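Side-chain contacts in regulator of polyketide synthase expression (Bifidobacterium adolescentis, PDB 3ONQ), which is of unknown function but carries a C-terminal PucR-type helix-turn-helix domain and probably binds DNA to regulate transcription of polyketide synthase genes: residues B[8-11]-B[12-15]; B[48-51]-B[52-56]; B[167-171]-B[172-176]. All coordinates share one frame; numbering follows the deposited sequence. Where two conformers were deposited one is given.

Contact 1. Residues B[8-11]-B[12-15]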
loop_
_atom_site.group_PDB
_atom_site.type_symbol
_atom_site.label_atom_id
_atom_site.label_comp_id
_atom_site.label_asym_id
_atom_site.label_seq_id
_atom_site.Cartn_x
_atom_site.Cartn_y
_atom_site.Cartn_z
ATOM N N GLN B 8 3.444 -11.297 -14.037
ATOM C CA GLN B 8 4.136 -10.010 -14.128
ATOM C C GLN B 8 5.641 -10.179 -14.346
ATOM O O GLN B 8 6.242 -11.145 -13.873
ATOM C CB GLN B 8 3.876 -9.165 -12.878
ATOM C CG GLN B 8 4.282 -9.846 -11.578
ATOM C CD GLN B 8 5.113 -8.947 -10.677
ATOM O OE1 GLN B 8 4.941 -7.727 -10.665
ATOM N NE2 GLN B 8 6.029 -9.551 -9.923
ATOM N N ALA B 9 6.238 -9.231 -15.063
ATOM C CA ALA B 9 7.653 -9.285 -15.424
ATOM C C ALA B 9 8.555 -9.381 -14.197
ATOM O O ALA B 9 8.367 -8.651 -13.226
ATOM C CB ALA B 9 8.031 -8.062 -16.253
ATOM N N ASP B 10 9.537 -10.276 -14.251
ATOM C CA ASP B 10 10.519 -10.389 -13.178
ATOM C C ASP B 10 11.743 -9.521 -13.496
ATOM O O ASP B 10 11.793 -8.882 -14.547
ATOM C CB ASP B 10 10.896 -11.857 -12.926
ATOM C CG ASP B 10 11.587 -12.507 -14.113
ATOM O OD1 ASP B 10 12.333 -11.808 -14.831
ATOM O OD2 ASP B 10 11.386 -13.726 -14.322
ATOM N N ILE B 11 12.716 -9.472 -12.595
ATOM C CA ILE B 11 13.847 -8.558 -12.790
ATOM C C ILE B 11 14.661 -8.861 -14.035
ATOM O O ILE B 11 15.226 -7.951 -14.633
ATOM C CB ILE B 11 14.796 -8.466 -11.571
ATOM C CG1 ILE B 11 15.418 -9.818 -11.238
ATOM C CG2 ILE B 11 14.080 -7.902 -10.370
ATOM C CD1 ILE B 11 16.310 -9.742 -10.000
ATOM N N LEU B 12 14.723 -10.130 -14.431
ATOM C CA LEU B 12 15.427 -10.480 -15.658
ATOM C C LEU B 12 14.661 -9.993 -16.894
ATOM O O LEU B 12 15.266 -9.541 -17.873
ATOM C CB LEU B 12 15.693 -11.989 -15.742
ATOM C CG LEU B 12 16.708 -12.512 -14.719
ATOM C CD1 LEU B 12 16.978 -13.984 -14.914
ATOM C CD2 LEU B 12 18.011 -11.738 -14.801
ATOM N N ASP B 13 13.339 -10.111 -16.859
ATOM C CA ASP B 13 12.518 -9.551 -17.927
ATOM C C ASP B 13 12.823 -8.059 -18.053
ATOM O O ASP B 13 13.181 -7.585 -19.127
ATOM C CB ASP B 13 11.027 -9.758 -17.647
ATOM C CG ASP B 13 10.637 -11.226 -17.626
ATOM O OD1 ASP B 13 11.180 -12.001 -18.437
ATOM O OD2 ASP B 13 9.792 -11.601 -16.789
ATOM N N LEU B 14 12.704 -7.332 -16.944
ATOM C CA LEU B 14 12.951 -5.887 -16.941
ATOM C C LEU B 14 14.318 -5.509 -17.508
ATOM O O LEU B 14 14.451 -4.479 -18.164
ATOM C CB LEU B 14 12.806 -5.301 -15.537
ATOM C CG LEU B 14 11.407 -5.450 -14.952
ATOM C CD1 LEU B 14 11.317 -4.760 -13.606
ATOM C CD2 LEU B 14 10.387 -4.886 -15.928
ATOM N N LEU B 15 15.326 -6.341 -17.253
ATOM C CA LEU B 15 16.686 -6.034 -17.685
ATOM C C LEU B 15 16.943 -6.370 -19.161
ATOM O O LEU B 15 17.980 -6.006 -19.709
ATOM C CB LEU B 15 17.708 -6.743 -16.792
ATOM C CG LEU B 15 17.841 -6.168 -15.380
ATOM C CD1 LEU B 15 18.569 -7.150 -14.472
ATOM C CD2 LEU B 15 18.560 -4.835 -15.400
#

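Contact 2. Residues B[48-51]-B[52-56]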
loop_
_atom_site.group_PDB
_atom_site.type_symbol
_atom_site.label_atom_id
_atom_site.label_comp_id
_atom_site.label_asym_id
_atom_site.label_seq_id
_atom_site.Cartn_x
_atom_site.Cartn_y
_atom_site.Cartn_z
ATOM N N LEU B 48 22.563 -2.920 -7.078
ATOM C CA LEU B 48 23.370 -1.712 -7.175
ATOM C C LEU B 48 24.158 -1.431 -5.897
ATOM O O LEU B 48 25.099 -0.641 -5.912
ATOM C CB LEU B 48 22.485 -0.505 -7.505
ATOM C CG LEU B 48 22.016 -0.407 -8.960
ATOM C CD1 LEU B 48 21.047 0.756 -9.124
ATOM C CD2 LEU B 48 23.219 -0.244 -9.885
ATOM N N GLY B 49 23.761 -2.052 -4.790
ATOM C CA GLY B 49 24.505 -1.917 -3.548
ATOM C C GLY B 49 23.757 -1.194 -2.438
ATOM O O GLY B 49 24.286 -0.979 -1.352
ATOM N N TRP B 50 22.517 -0.815 -2.701
ATOM C CA TRP B 50 21.728 -0.170 -1.669
ATOM C C TRP B 50 21.102 -1.200 -0.737
ATOM O O TRP B 50 19.999 -1.707 -0.988
ATOM C CB TRP B 50 20.644 0.685 -2.291
ATOM C CG TRP B 50 21.150 1.766 -3.157
ATOM C CD1 TRP B 50 21.844 1.635 -4.325
ATOM C CD2 TRP B 50 20.958 3.171 -2.958
ATOM N NE1 TRP B 50 22.120 2.873 -4.852
ATOM C CE2 TRP B 50 21.578 3.835 -4.033
ATOM C CE3 TRP B 50 20.315 3.928 -1.975
ATOM C CZ2 TRP B 50 21.575 5.222 -4.159
ATOM C CZ3 TRP B 50 20.321 5.321 -2.096
ATOM C CH2 TRP B 50 20.951 5.945 -3.176
ATOM N N GLN B 51 21.798 -1.479 0.353
ATOM C CA GLN B 51 21.397 -2.526 1.281
ATOM C C GLN B 51 20.369 -2.078 2.318
ATOM O O GLN B 51 20.489 -1.010 2.924
ATOM C CB GLN B 51 22.627 -3.088 1.998
ATOM C CG GLN B 51 22.343 -4.327 2.829
ATOM C CD GLN B 51 23.236 -4.419 4.054
ATOM O OE1 GLN B 51 23.920 -3.455 4.404
ATOM N NE2 GLN B 51 23.232 -5.577 4.715
ATOM N N GLY B 52 19.356 -2.912 2.515
ATOM C CA GLY B 52 18.457 -2.788 3.650
ATOM C C GLY B 52 17.693 -1.488 3.718
ATOM O O GLY B 52 17.292 -0.940 2.694
ATOM N N ASP B 53 17.489 -0.989 4.931
ATOM C CA ASP B 53 16.603 0.149 5.132
ATOM C C ASP B 53 17.370 1.473 5.125
ATOM O O ASP B 53 17.483 2.145 6.147
ATOM C CB ASP B 53 15.817 -0.011 6.434
ATOM C CG ASP B 53 14.704 1.004 6.559
ATOM O OD1 ASP B 53 14.327 1.597 5.522
ATOM O OD2 ASP B 53 14.203 1.207 7.685
ATOM N N PHE B 54 17.889 1.827 3.958
ATOM C CA PHE B 54 18.831 2.924 3.817
ATOM C C PHE B 54 18.154 4.283 3.947
ATOM O O PHE B 54 16.933 4.402 3.831
ATOM C CB PHE B 54 19.539 2.822 2.463
ATOM C CG PHE B 54 18.593 2.729 1.286
ATOM C CD1 PHE B 54 18.020 3.872 0.754
ATOM C CD2 PHE B 54 18.288 1.500 0.709
ATOM C CE1 PHE B 54 17.149 3.803 -0.322
ATOM C CE2 PHE B 54 17.413 1.419 -0.384
ATOM C CZ PHE B 54 16.845 2.581 -0.893
ATOM N N ASN B 55 18.956 5.304 4.211
ATOM C CA ASN B 55 18.483 6.680 4.117
ATOM C C ASN B 55 19.005 7.313 2.838
ATOM O O ASN B 55 20.105 7.001 2.390
ATOM C CB ASN B 55 18.921 7.495 5.331
ATOM C CG ASN B 55 18.275 7.013 6.607
ATOM O OD1 ASN B 55 18.948 6.807 7.624
ATOM N ND2 ASN B 55 16.962 6.811 6.559
ATOM N N CYS B 56 18.215 8.195 2.243
ATOM C CA CYS B 56 18.601 8.781 0.976
ATOM C C CYS B 56 17.957 10.152 0.842
ATOM O O CYS B 56 17.044 10.484 1.605
ATOM C CB CYS B 56 18.147 7.875 -0.181
ATOM S SG CYS B 56 16.322 7.703 -0.325
#

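Contact 3. Residues B[167-171]-B[172-176]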
loop_
_atom_site.group_PDB
_atom_site.type_symbol
_atom_site.label_atom_id
_atom_site.label_comp_id
_atom_site.label_asym_id
_atom_site.label_seq_id
_atom_site.Cartn_x
_atom_site.Cartn_y
_atom_site.Cartn_z
ATOM N N PRO B 167 1.358 23.819 -3.684
ATOM C CA PRO B 167 0.170 23.976 -4.532
ATOM C C PRO B 167 0.456 23.746 -6.020
ATOM O O PRO B 167 -0.329 23.066 -6.693
ATOM C CB PRO B 167 -0.311 25.414 -4.243
ATOM C CG PRO B 167 0.784 26.078 -3.449
ATOM C CD PRO B 167 1.703 25.024 -2.909
ATOM N N GLU B 168 1.551 24.291 -6.532
ATOM C CA GLU B 168 1.883 24.076 -7.937
ATOM C C GLU B 168 2.103 22.579 -8.227
ATOM O O GLU B 168 1.684 22.065 -9.273
ATOM C CB GLU B 168 3.111 24.895 -8.337
ATOM C CG GLU B 168 2.890 26.396 -8.290
ATOM C CD GLU B 168 2.939 26.976 -6.880
ATOM O OE1 GLU B 168 3.318 26.266 -5.923
ATOM O OE2 GLU B 168 2.603 28.161 -6.742
ATOM N N ARG B 169 2.745 21.881 -7.292
ATOM C CA ARG B 169 2.925 20.441 -7.430
ATOM C C ARG B 169 1.581 19.739 -7.449
ATOM O O ARG B 169 1.345 18.854 -8.273
ATOM C CB ARG B 169 3.802 19.886 -6.302
ATOM C CG ARG B 169 5.280 20.242 -6.460
ATOM C CD ARG B 169 6.060 19.936 -5.185
ATOM N NE ARG B 169 5.813 18.567 -4.727
ATOM C CZ ARG B 169 6.174 18.109 -3.533
ATOM N NH1 ARG B 169 6.832 18.907 -2.691
ATOM N NH2 ARG B 169 5.895 16.855 -3.183
ATOM N N ALA B 170 0.697 20.130 -6.538
ATOM C CA ALA B 170 -0.645 19.556 -6.520
ATOM C C ALA B 170 -1.374 19.808 -7.842
ATOM O O ALA B 170 -2.024 18.900 -8.379
ATOM C CB ALA B 170 -1.444 20.074 -5.329
ATOM N N LEU B 171 -1.237 21.015 -8.394
ATOM C CA LEU B 171 -1.838 21.320 -9.703
ATOM C C LEU B 171 -1.298 20.418 -10.828
ATOM O O LEU B 171 -1.988 20.162 -11.813
ATOM C CB LEU B 171 -1.626 22.788 -10.092
ATOM C CG LEU B 171 -2.404 23.828 -9.276
ATOM C CD1 LEU B 171 -1.828 25.216 -9.508
ATOM C CD2 LEU B 171 -3.904 23.775 -9.606
ATOM N N LEU B 172 -0.053 19.968 -10.693
ATOM C CA LEU B 172 0.548 19.068 -11.688
ATOM C C LEU B 172 0.121 17.612 -11.504
ATOM O O LEU B 172 0.393 16.767 -12.356
ATOM C CB LEU B 172 2.072 19.144 -11.633
ATOM C CG LEU B 172 2.680 20.468 -12.104
ATOM C CD1 LEU B 172 4.210 20.433 -11.910
ATOM C CD2 LEU B 172 2.320 20.720 -13.558
ATOM N N GLY B 173 -0.526 17.316 -10.383
ATOM C CA GLY B 173 -1.046 15.974 -10.149
ATOM C C GLY B 173 -0.176 15.151 -9.206
ATOM O O GLY B 173 -0.298 13.942 -9.157
ATOM N N ASP B 174 0.703 15.814 -8.459
ATOM C CA ASP B 174 1.575 15.153 -7.492
ATOM C C ASP B 174 0.808 14.767 -6.225
ATOM O O ASP B 174 0.529 15.612 -5.385
ATOM C CB ASP B 174 2.706 16.118 -7.109
ATOM C CG ASP B 174 3.695 15.511 -6.127
ATOM O OD1 ASP B 174 3.527 14.324 -5.761
ATOM O OD2 ASP B 174 4.657 16.226 -5.743
ATOM N N ASP B 175 0.497 13.479 -6.095
ATOM C CA ASP B 175 -0.217 12.951 -4.934
ATOM C C ASP B 175 0.474 13.253 -3.604
ATOM O O ASP B 175 -0.183 13.463 -2.582
ATOM C CB ASP B 175 -0.433 11.437 -5.081
ATOM C CG ASP B 175 -1.678 11.108 -5.874
ATOM O OD1 ASP B 175 -1.635 10.172 -6.700
ATOM O OD2 ASP B 175 -2.700 11.796 -5.671
ATOM N N TYR B 176 1.801 13.262 -3.613
ATOM C CA TYR B 176 2.554 13.586 -2.398
ATOM C C TYR B 176 2.192 15.010 -1.938
ATOM O O TYR B 176 2.031 15.264 -0.742
ATOM C CB TYR B 176 4.066 13.470 -2.605
ATOM C CG TYR B 176 4.587 12.049 -2.703
ATOM C CD1 TYR B 176 4.535 11.193 -1.615
ATOM C CD2 TYR B 176 5.140 11.576 -3.883
ATOM C CE1 TYR B 176 5.022 9.894 -1.703
ATOM C CE2 TYR B 176 5.621 10.281 -3.991
ATOM C CZ TYR B 176 5.564 9.447 -2.897
ATOM O OH TYR B 176 6.055 8.165 -3.003
#

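Contact 1. Residues B[8-11]-B[12-15]
Asp10 and Asp13 each use a carboxylate to bind the other's backbone N-H. Asp10 OD1 accepts from Asp13 N at 2.8 Å, nearly in line with its own C-O bond, and Asp13 OD2 accepts from Asp10 N at 2.9 Å, on its anti side. Asp10 can reach down over the first turn because its CG sits between the backbone N and the carbonyl carbon (chi1 64°). This reciprocal pair is a capping box, with Asp10 as N-cap of helix 11-15. Main-chain bonds continue the turn: Leu14 N reaches Asp10 O at 3.0 Å, and Leu15 N reaches Ile11 O at 3.1 Å. The box lays the two carboxylates over each other, their planes 6° apart, with Asp10 OD1 only 3.2 Å from Asp13 OD2. The like charges are probably offset by the helix N terminus and by Arg40 of the second subunit, which forms salt bridges with Asp10 OD2 and Asp13 OD1. Apolar packing is slight: the Ala9 methyl lies against Asp13 CB at 3.7 Å and the CD2 branch of Leu14 at 4.0 Å. Ala9 O also accepts a hydrogen bond from Arg40 of its own chain, on helix 39-48, which Ile11 and Leu14 touch too.

Contact 2. Residues B[48-51]-B[52-56]
In the connection from helix 39-48 into strand 55-61, Trp50 and Phe54 meet as a T-shaped (edge-to-face) aromatic pair. The edge of the indole's six-membered ring is directed at the phenyl face, with centroids 5.0 Å apart and planes at 70°. Trp50 CE3 leads, standing over the Phe54 face, offset toward its rim, and 3.6 Å from Phe54 CD1. Trp50 CB lies over the same face, toward its CE2 side, 3.8 Å from Phe54 CE2, so ring and stem both lie along Phe54. Phe54 takes the torsion that puts CG between its backbone N and carbonyl carbon (chi1 54°), which turns the ring back over the loop toward Trp50. Farther along the indole, CZ3 meets Cys56 CB at 3.9 Å, while Cys56 SG lies at the phenyl edge, near its plane.

Helix 39-48 ends in a Schellman motif at Gly49, whose positive phi suits glycine. Between the aromatics the chain turns back through Gly52, also at positive phi, and an inverse gamma turn centred on Asp53, in which Phe54 N makes a weak 3.1 Å bond to Gly52 O. An alanine at Phe54 is likely to leave the CE3 edge and CB of Trp50 without the surface they pack on, opening a gap between the loop and the first residues of the strand. Met45 of helix 39-48 touches both side chains, and Trp50 also reaches Leu98 and Cys100 of strand 94-100 and meets the ring of His85. Backbone bonds from Phe54 to Gly132 and from Cys56 to Arg130 set the strand's start beside strand 124-131.

Contact 3. Residues B[167-171]-B[172-176]
Arg169 holds Asp174 side-on in a salt bridge, two of its nitrogens converging on one oxygen. Asp174 OD2 accepts from Arg169 NE at 2.8 Å and from Arg169 NH2 at 2.9 Å, and it lies almost exactly in the guanidinium plane. The carboxylate is turned 29° from that plane. A bend in the arginine chain at chi3 (51°) brings NE round to the acid, which points the same way alongside it. The other oxygen, Asp174 OD1, caps the next helix by accepting from Tyr176 N at 3.0 Å, from above the carboxylate plane; both oxygens of this buried acid thus have donors.

The helix ends in a Schellman motif at Gly173, whose positive phi favours glycine: Asp174 N returns to Arg169 O at 3.1 Å and Gly173 N bonds Ala170 O at 3.0 Å. Leu172 N makes an ordinary helical bond to Glu168 O at 3.1 Å. Arg169 O also receives weak bonds from Leu172 N and Gly173 N. Leu171 O accepts from Arg178 NE of the third subunit, and Gly173 O bonds a glycerol, probably from the crystallisation liquor. Glu168 turns its carboxylate away, to a salt bridge with Arg245.

This tight turn joins helix 166-172 to helix 175-190. Arg169 and Asp174 pack on helix 132-149, Pro167 and Leu171 face Tyr248 of helix 244-261, and Leu171 meets its counterpart in the third subunit.

How the contacts relate
The three contacts follow one another along the chain, each confined to one continuous run; none nests in or crosses another. Contact 1 starts helix 11-15 near the N terminus. Contact 2 closes the loop that carries the chain from helix 39-48 into strand 55-61 of the mixed sheet, and its centre is about 21 Å from that of contact 1, with the nearest atoms about 9 Å apart. Both touch the second subunit. Contact 3 comes after the sheet's last strand, turns helix 166-172 into helix 175-190, and faces the third subunit instead. Its nearest atoms are about 11 Å from contact 2 and about 18 Å from contact 1.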